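Long-range contact in glutathione S-Transferase (Caenorhabditis elegans, PDB 1YQ1), which probably catalyses the conjugation of glutathione to electrophilic substrates, as other sigma-class glutathione transferases do: residues L95-E109 with R123-I137. Sequence-based numbering, arbitrary orientation.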
loop_
_atom_site.group_PDB
_atom_site.type_symbol
_atom_site.label_atom_id
_atom_site.label_comp_id
_atom_site.label_asym_id
_atom_site.label_seq_id
_atom_site.Cartn_x
_atom_site.Cartn_y
_atom_site.Cartn_z
ATOM N N LEU A 95 2.379 -5.041 4.501
ATOM C CA LEU A 95 1.836 -5.919 5.533
ATOM C C LEU A 95 1.195 -5.074 6.626
ATOM O O LEU A 95 0.047 -5.294 7.014
ATOM C CB LEU A 95 2.952 -6.784 6.134
ATOM C CG LEU A 95 2.431 -7.758 7.183
ATOM C CD1 LEU A 95 1.650 -8.842 6.498
ATOM C CD2 LEU A 95 3.579 -8.318 7.994
ATOM N N PHE A 96 1.963 -4.114 7.124
ATOM C CA PHE A 96 1.501 -3.201 8.156
ATOM C C PHE A 96 0.154 -2.625 7.731
ATOM O O PHE A 96 -0.805 -2.584 8.511
ATOM C CB PHE A 96 2.523 -2.072 8.319
ATOM C CG PHE A 96 1.932 -0.766 8.766
ATOM C CD1 PHE A 96 1.513 -0.584 10.071
ATOM C CD2 PHE A 96 1.812 0.295 7.870
ATOM C CE1 PHE A 96 0.984 0.643 10.477
ATOM C CE2 PHE A 96 1.287 1.512 8.269
ATOM C CZ PHE A 96 0.877 1.688 9.569
ATOM N N LYS A 97 0.098 -2.187 6.481
ATOM C CA LYS A 97 -1.100 -1.598 5.924
ATOM C C LYS A 97 -2.250 -2.599 5.960
ATOM O O LYS A 97 -3.355 -2.266 6.399
ATOM C CB LYS A 97 -0.820 -1.160 4.500
ATOM C CG LYS A 97 -1.313 0.223 4.173
ATOM C CD LYS A 97 -0.637 1.292 5.004
ATOM C CE LYS A 97 -1.075 2.674 4.526
ATOM N NZ LYS A 97 -0.694 2.936 3.102
ATOM N N ASP A 98 -2.002 -3.823 5.499
ATOM C CA ASP A 98 -3.047 -4.835 5.528
ATOM C C ASP A 98 -3.516 -4.956 6.963
ATOM O O ASP A 98 -4.711 -5.029 7.222
ATOM C CB ASP A 98 -2.531 -6.203 5.076
ATOM C CG ASP A 98 -2.374 -6.313 3.579
ATOM O OD1 ASP A 98 -2.724 -5.350 2.861
ATOM O OD2 ASP A 98 -1.897 -7.378 3.121
ATOM N N PHE A 99 -2.569 -4.985 7.897
ATOM C CA PHE A 99 -2.919 -5.101 9.302
ATOM C C PHE A 99 -3.690 -3.895 9.765
ATOM O O PHE A 99 -4.756 -4.032 10.367
ATOM C CB PHE A 99 -1.697 -5.204 10.198
ATOM C CG PHE A 99 -2.028 -5.082 11.661
ATOM C CD1 PHE A 99 -2.713 -6.099 12.316
ATOM C CD2 PHE A 99 -1.698 -3.938 12.369
ATOM C CE1 PHE A 99 -3.063 -5.977 13.653
ATOM C CE2 PHE A 99 -2.046 -3.804 13.712
ATOM C CZ PHE A 99 -2.729 -4.826 14.353
ATOM N N LEU A 100 -3.132 -2.714 9.521
ATOM C CA LEU A 100 -3.796 -1.490 9.925
ATOM C C LEU A 100 -5.284 -1.597 9.589
ATOM O O LEU A 100 -6.140 -1.422 10.457
ATOM C CB LEU A 100 -3.178 -0.285 9.224
ATOM C CG LEU A 100 -3.737 1.030 9.762
ATOM C CD1 LEU A 100 -3.560 1.053 11.273
ATOM C CD2 LEU A 100 -3.049 2.212 9.113
ATOM N N ALA A 101 -5.595 -1.917 8.340
ATOM C CA ALA A 101 -6.985 -2.064 7.939
ATOM C C ALA A 101 -7.786 -2.971 8.881
ATOM O O ALA A 101 -8.988 -2.800 9.034
ATOM C CB ALA A 101 -7.060 -2.598 6.523
ATOM N N GLU A 102 -7.140 -3.943 9.507
ATOM C CA GLU A 102 -7.870 -4.814 10.417
ATOM C C GLU A 102 -8.102 -4.067 11.718
ATOM O O GLU A 102 -9.212 -4.064 12.250
ATOM C CB GLU A 102 -7.098 -6.112 10.700
ATOM C CG GLU A 102 -6.805 -6.938 9.457
ATOM C CD GLU A 102 -8.053 -7.268 8.645
ATOM O OE1 GLU A 102 -9.134 -7.422 9.256
ATOM O OE2 GLU A 102 -7.947 -7.384 7.398
ATOM N N PHE A 103 -7.054 -3.424 12.223
ATOM C CA PHE A 103 -7.154 -2.673 13.470
ATOM C C PHE A 103 -8.306 -1.686 13.448
ATOM O O PHE A 103 -9.041 -1.561 14.431
ATOM C CB PHE A 103 -5.870 -1.903 13.752
ATOM C CG PHE A 103 -5.976 -0.989 14.935
ATOM C CD1 PHE A 103 -6.288 -1.498 16.192
ATOM C CD2 PHE A 103 -5.785 0.385 14.790
ATOM C CE1 PHE A 103 -6.410 -0.657 17.285
ATOM C CE2 PHE A 103 -5.903 1.237 15.877
ATOM C CZ PHE A 103 -6.217 0.716 17.128
ATOM N N LYS A 104 -8.447 -0.966 12.339
ATOM C CA LYS A 104 -9.526 -0.004 12.220
ATOM C C LYS A 104 -10.805 -0.813 12.339
ATOM O O LYS A 104 -11.678 -0.507 13.153
ATOM C CB LYS A 104 -9.466 0.696 10.865
ATOM C CG LYS A 104 -8.072 1.170 10.461
ATOM C CD LYS A 104 -7.488 2.235 11.404
ATOM C CE LYS A 104 -7.398 3.613 10.730
ATOM N NZ LYS A 104 -6.638 3.593 9.436
ATOM N N LYS A 105 -10.885 -1.871 11.533
ATOM C CA LYS A 105 -12.040 -2.766 11.521
ATOM C C LYS A 105 -12.418 -3.228 12.910
ATOM O O LYS A 105 -13.504 -3.729 13.115
ATOM C CB LYS A 105 -11.760 -3.998 10.657
ATOM C CG LYS A 105 -12.285 -3.902 9.233
ATOM C CD LYS A 105 -12.141 -5.228 8.496
ATOM C CE LYS A 105 -13.061 -5.276 7.289
ATOM N NZ LYS A 105 -14.499 -5.111 7.684
ATOM N N PHE A 106 -11.513 -3.067 13.861
ATOM C CA PHE A 106 -11.778 -3.476 15.231
ATOM C C PHE A 106 -12.181 -2.270 16.054
ATOM O O PHE A 106 -13.304 -2.201 16.541
ATOM C CB PHE A 106 -10.540 -4.099 15.856
ATOM C CG PHE A 106 -10.789 -4.712 17.197
ATOM C CD1 PHE A 106 -11.895 -5.537 17.403
ATOM C CD2 PHE A 106 -9.903 -4.500 18.249
ATOM C CE1 PHE A 106 -12.114 -6.148 18.641
ATOM C CE2 PHE A 106 -10.111 -5.105 19.491
ATOM C CZ PHE A 106 -11.218 -5.930 19.689
ATOM N N ALA A 107 -11.252 -1.326 16.210
ATOM C CA ALA A 107 -11.493 -0.099 16.975
ATOM C C ALA A 107 -12.912 0.396 16.736
ATOM O O ALA A 107 -13.594 0.862 17.658
ATOM C CB ALA A 107 -10.489 0.980 16.561
ATOM N N ALA A 108 -13.338 0.287 15.480
ATOM C CA ALA A 108 -14.668 0.700 15.064
ATOM C C ALA A 108 -15.715 -0.102 15.834
ATOM O O ALA A 108 -16.547 0.459 16.548
ATOM C CB ALA A 108 -14.826 0.480 13.559
ATOM N N GLU A 109 -15.655 -1.420 15.682
ATOM C CA GLU A 109 -16.581 -2.328 16.345
ATOM C C GLU A 109 -16.344 -2.383 17.848
ATOM O O GLU A 109 -17.189 -2.870 18.595
ATOM C CB GLU A 109 -16.432 -3.731 15.753
ATOM C CG GLU A 109 -17.222 -4.799 16.476
ATOM C CD GLU A 109 -18.142 -5.558 15.547
ATOM O OE1 GLU A 109 -18.171 -5.225 14.339
ATOM O OE2 GLU A 109 -18.837 -6.481 16.031
ATOM N N ARG A 123 -15.639 -10.735 17.436
ATOM C CA ARG A 123 -14.958 -9.927 16.442
ATOM C C ARG A 123 -13.528 -9.818 16.949
ATOM O O ARG A 123 -12.585 -9.669 16.180
ATOM C CB ARG A 123 -15.600 -8.547 16.346
ATOM C CG ARG A 123 -15.042 -7.687 15.225
ATOM C CD ARG A 123 -15.303 -8.315 13.874
ATOM N NE ARG A 123 -14.739 -7.540 12.769
ATOM C CZ ARG A 123 -13.434 -7.347 12.564
ATOM N NH1 ARG A 123 -12.537 -7.868 13.393
ATOM N NH2 ARG A 123 -13.023 -6.641 11.514
ATOM N N SER A 124 -13.388 -9.916 18.265
ATOM C CA SER A 124 -12.090 -9.853 18.923
ATOM C C SER A 124 -11.344 -11.189 18.750
ATOM O O SER A 124 -10.161 -11.281 19.060
ATOM C CB SER A 124 -12.284 -9.532 20.412
ATOM O OG SER A 124 -11.093 -9.064 21.014
ATOM N N GLU A 125 -12.049 -12.215 18.260
ATOM C CA GLU A 125 -11.490 -13.558 17.999
ATOM C C GLU A 125 -11.671 -13.712 16.493
ATOM O O GLU A 125 -12.210 -14.698 15.987
ATOM C CB GLU A 125 -12.301 -14.626 18.721
ATOM C CG GLU A 125 -12.792 -14.233 20.121
ATOM C CD GLU A 125 -11.681 -13.725 21.038
ATOM O OE1 GLU A 125 -10.515 -13.612 20.582
ATOM O OE2 GLU A 125 -11.979 -13.437 22.220
ATOM N N PHE A 126 -11.183 -12.692 15.794
ATOM C CA PHE A 126 -11.295 -12.505 14.345
ATOM C C PHE A 126 -10.145 -11.485 14.148
ATOM O O PHE A 126 -9.417 -11.495 13.147
ATOM C CB PHE A 126 -12.688 -11.887 14.135
ATOM C CG PHE A 126 -13.074 -11.612 12.719
ATOM C CD1 PHE A 126 -12.370 -10.697 11.948
ATOM C CD2 PHE A 126 -14.239 -12.164 12.205
ATOM C CE1 PHE A 126 -12.832 -10.327 10.680
ATOM C CE2 PHE A 126 -14.713 -11.806 10.939
ATOM C CZ PHE A 126 -14.017 -10.883 10.171
ATOM N N PHE A 127 -9.983 -10.619 15.151
ATOM C CA PHE A 127 -8.944 -9.596 15.161
ATOM C C PHE A 127 -7.611 -10.196 15.585
ATOM O O PHE A 127 -6.577 -9.930 14.969
ATOM C CB PHE A 127 -9.308 -8.471 16.127
ATOM C CG PHE A 127 -8.167 -7.544 16.427
ATOM C CD1 PHE A 127 -7.736 -6.626 15.480
ATOM C CD2 PHE A 127 -7.490 -7.621 17.640
ATOM C CE1 PHE A 127 -6.649 -5.800 15.730
ATOM C CE2 PHE A 127 -6.400 -6.797 17.902
ATOM C CZ PHE A 127 -5.976 -5.886 16.944
ATOM N N LEU A 128 -7.635 -10.997 16.648
ATOM C CA LEU A 128 -6.421 -11.645 17.146
ATOM C C LEU A 128 -5.752 -12.533 16.098
ATOM O O LEU A 128 -4.531 -12.500 15.933
ATOM C CB LEU A 128 -6.732 -12.476 18.392
ATOM C CG LEU A 128 -7.022 -11.667 19.659
ATOM C CD1 LEU A 128 -7.639 -12.565 20.709
ATOM C CD2 LEU A 128 -5.740 -11.025 20.167
ATOM N N PRO A 129 -6.537 -13.360 15.388
ATOM C CA PRO A 129 -5.945 -14.228 14.367
ATOM C C PRO A 129 -5.264 -13.407 13.271
ATOM O O PRO A 129 -4.435 -13.918 12.521
ATOM C CB PRO A 129 -7.139 -15.031 13.856
ATOM C CG PRO A 129 -8.304 -14.129 14.122
ATOM C CD PRO A 129 -7.992 -13.572 15.479
ATOM N N ALA A 130 -5.631 -12.132 13.179
ATOM C CA ALA A 130 -5.036 -11.231 12.199
ATOM C C ALA A 130 -3.879 -10.579 12.938
ATOM O O ALA A 130 -2.766 -10.449 12.428
ATOM C CB ALA A 130 -6.052 -10.177 11.770
ATOM N N ARG A 131 -4.176 -10.188 14.168
ATOM C CA ARG A 131 -3.223 -9.551 15.053
ATOM C C ARG A 131 -1.982 -10.433 15.165
ATOM O O ARG A 131 -0.874 -10.004 14.854
ATOM C CB ARG A 131 -3.876 -9.368 16.430
ATOM C CG ARG A 131 -3.313 -8.246 17.290
ATOM C CD ARG A 131 -1.853 -8.455 17.621
ATOM N NE ARG A 131 -1.593 -8.354 19.054
ATOM C CZ ARG A 131 -2.008 -9.234 19.965
ATOM N NH1 ARG A 131 -2.714 -10.300 19.604
ATOM N NH2 ARG A 131 -1.712 -9.051 21.243
ATOM N N ASN A 132 -2.176 -11.673 15.593
ATOM C CA ASN A 132 -1.062 -12.592 15.760
ATOM C C ASN A 132 -0.316 -12.913 14.475
ATOM O O ASN A 132 0.905 -12.786 14.426
ATOM C CB ASN A 132 -1.541 -13.878 16.424
ATOM C CG ASN A 132 -2.129 -13.632 17.803
ATOM O OD1 ASN A 132 -1.611 -12.817 18.578
ATOM N ND2 ASN A 132 -3.209 -14.343 18.123
ATOM N N THR A 133 -1.039 -13.337 13.444
ATOM C CA THR A 133 -0.404 -13.643 12.168
ATOM C C THR A 133 0.589 -12.530 11.897
ATOM O O THR A 133 1.785 -12.760 11.748
ATOM C CB THR A 133 -1.433 -13.678 11.023
ATOM O OG1 THR A 133 -2.251 -14.845 11.158
ATOM C CG2 THR A 133 -0.741 -13.710 9.672
ATOM N N TYR A 134 0.059 -11.313 11.849
ATOM C CA TYR A 134 0.839 -10.105 11.626
ATOM C C TYR A 134 2.083 -10.120 12.518
ATOM O O TYR A 134 3.209 -10.065 12.038
ATOM C CB TYR A 134 -0.038 -8.889 11.957
ATOM C CG TYR A 134 0.663 -7.546 11.949
ATOM C CD1 TYR A 134 1.089 -6.974 10.759
ATOM C CD2 TYR A 134 0.874 -6.841 13.133
ATOM C CE1 TYR A 134 1.701 -5.733 10.738
ATOM C CE2 TYR A 134 1.486 -5.604 13.128
ATOM C CZ TYR A 134 1.899 -5.047 11.925
ATOM O OH TYR A 134 2.502 -3.803 11.887
ATOM N N PHE A 135 1.870 -10.208 13.824
ATOM C CA PHE A 135 2.982 -10.207 14.758
ATOM C C PHE A 135 4.015 -11.300 14.485
ATOM O O PHE A 135 5.217 -11.074 14.662
ATOM C CB PHE A 135 2.456 -10.301 16.200
ATOM C CG PHE A 135 2.068 -8.969 16.801
ATOM C CD1 PHE A 135 2.325 -7.773 16.124
ATOM C CD2 PHE A 135 1.471 -8.904 18.056
ATOM C CE1 PHE A 135 1.996 -6.533 16.689
ATOM C CE2 PHE A 135 1.137 -7.668 18.633
ATOM C CZ PHE A 135 1.402 -6.485 17.947
ATOM N N ASN A 136 3.552 -12.472 14.046
ATOM C CA ASN A 136 4.443 -13.596 13.752
ATOM C C ASN A 136 5.367 -13.268 12.593
ATOM O O ASN A 136 6.575 -13.200 12.757
ATOM C CB ASN A 136 3.636 -14.852 13.421
ATOM C CG ASN A 136 2.942 -15.435 14.635
ATOM O OD1 ASN A 136 2.080 -16.304 14.513
ATOM N ND2 ASN A 136 3.317 -14.959 15.818
ATOM N N ILE A 137 4.801 -13.072 11.413
ATOM C CA ILE A 137 5.616 -12.731 10.260
ATOM C C ILE A 137 6.546 -11.607 10.707
ATOM O O ILE A 137 7.700 -11.532 10.298
ATOM C CB ILE A 137 4.711 -12.307 9.046
ATOM C CG1 ILE A 137 5.550 -11.702 7.919
ATOM C CG2 ILE A 137 3.631 -11.363 9.497
ATOM C CD1 ILE A 137 6.076 -10.315 8.177
HETATM O O HOH W 1 -9.810 -10.573 10.142
#
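F99 O takes two backbone N-H groups, from E102 and F103, and F127 O on the facing helix likewise takes those of A130 and R131; the rings of F99 and F127 touch, CE1 to CE1, at 4.1 Å. Segments 95-109 and 123-137 run antiparallel at 157°, axes 10.0 Å apart, as neighbouring helices of the all-helical C-terminal domain of the glutathione transferase fold. F99 is a knob in the hole made by F127, A130, R131 and Y134. Its ring lies in an offset stack on Y134, centroids 4.0 Å apart, with CB also over the tyrosine face. Y134 swings CG anti to its own N (chi1 173°), which carries the ring across to F99 and sets OH at the edge of the F96 ring. With an alanine at Y134, F99 would lose the flat surface beneath it and its ring is likely to turn more freely. Two turns along, F106 and F127 repeat the offset stack, centroids 4.5 Å apart; R131 CB lies over the rim of the other F127 face. At the far end K105 O sits over one guanidinium face of R123, toward its rim, without hydrogen bonding. E109 OE1 stays 4.4 Å from R123 NE and well out of the guanidinium plane: a loose charge pairing, not a salt bridge. Helix 157-171 packs on F96, F99 and F103. Stacked aromatic faces thus probably supply much of the cohesion, while the R123 end mixes loose attraction to E102 and E109 with the like charge of K105, so charge probably adds little net hold there.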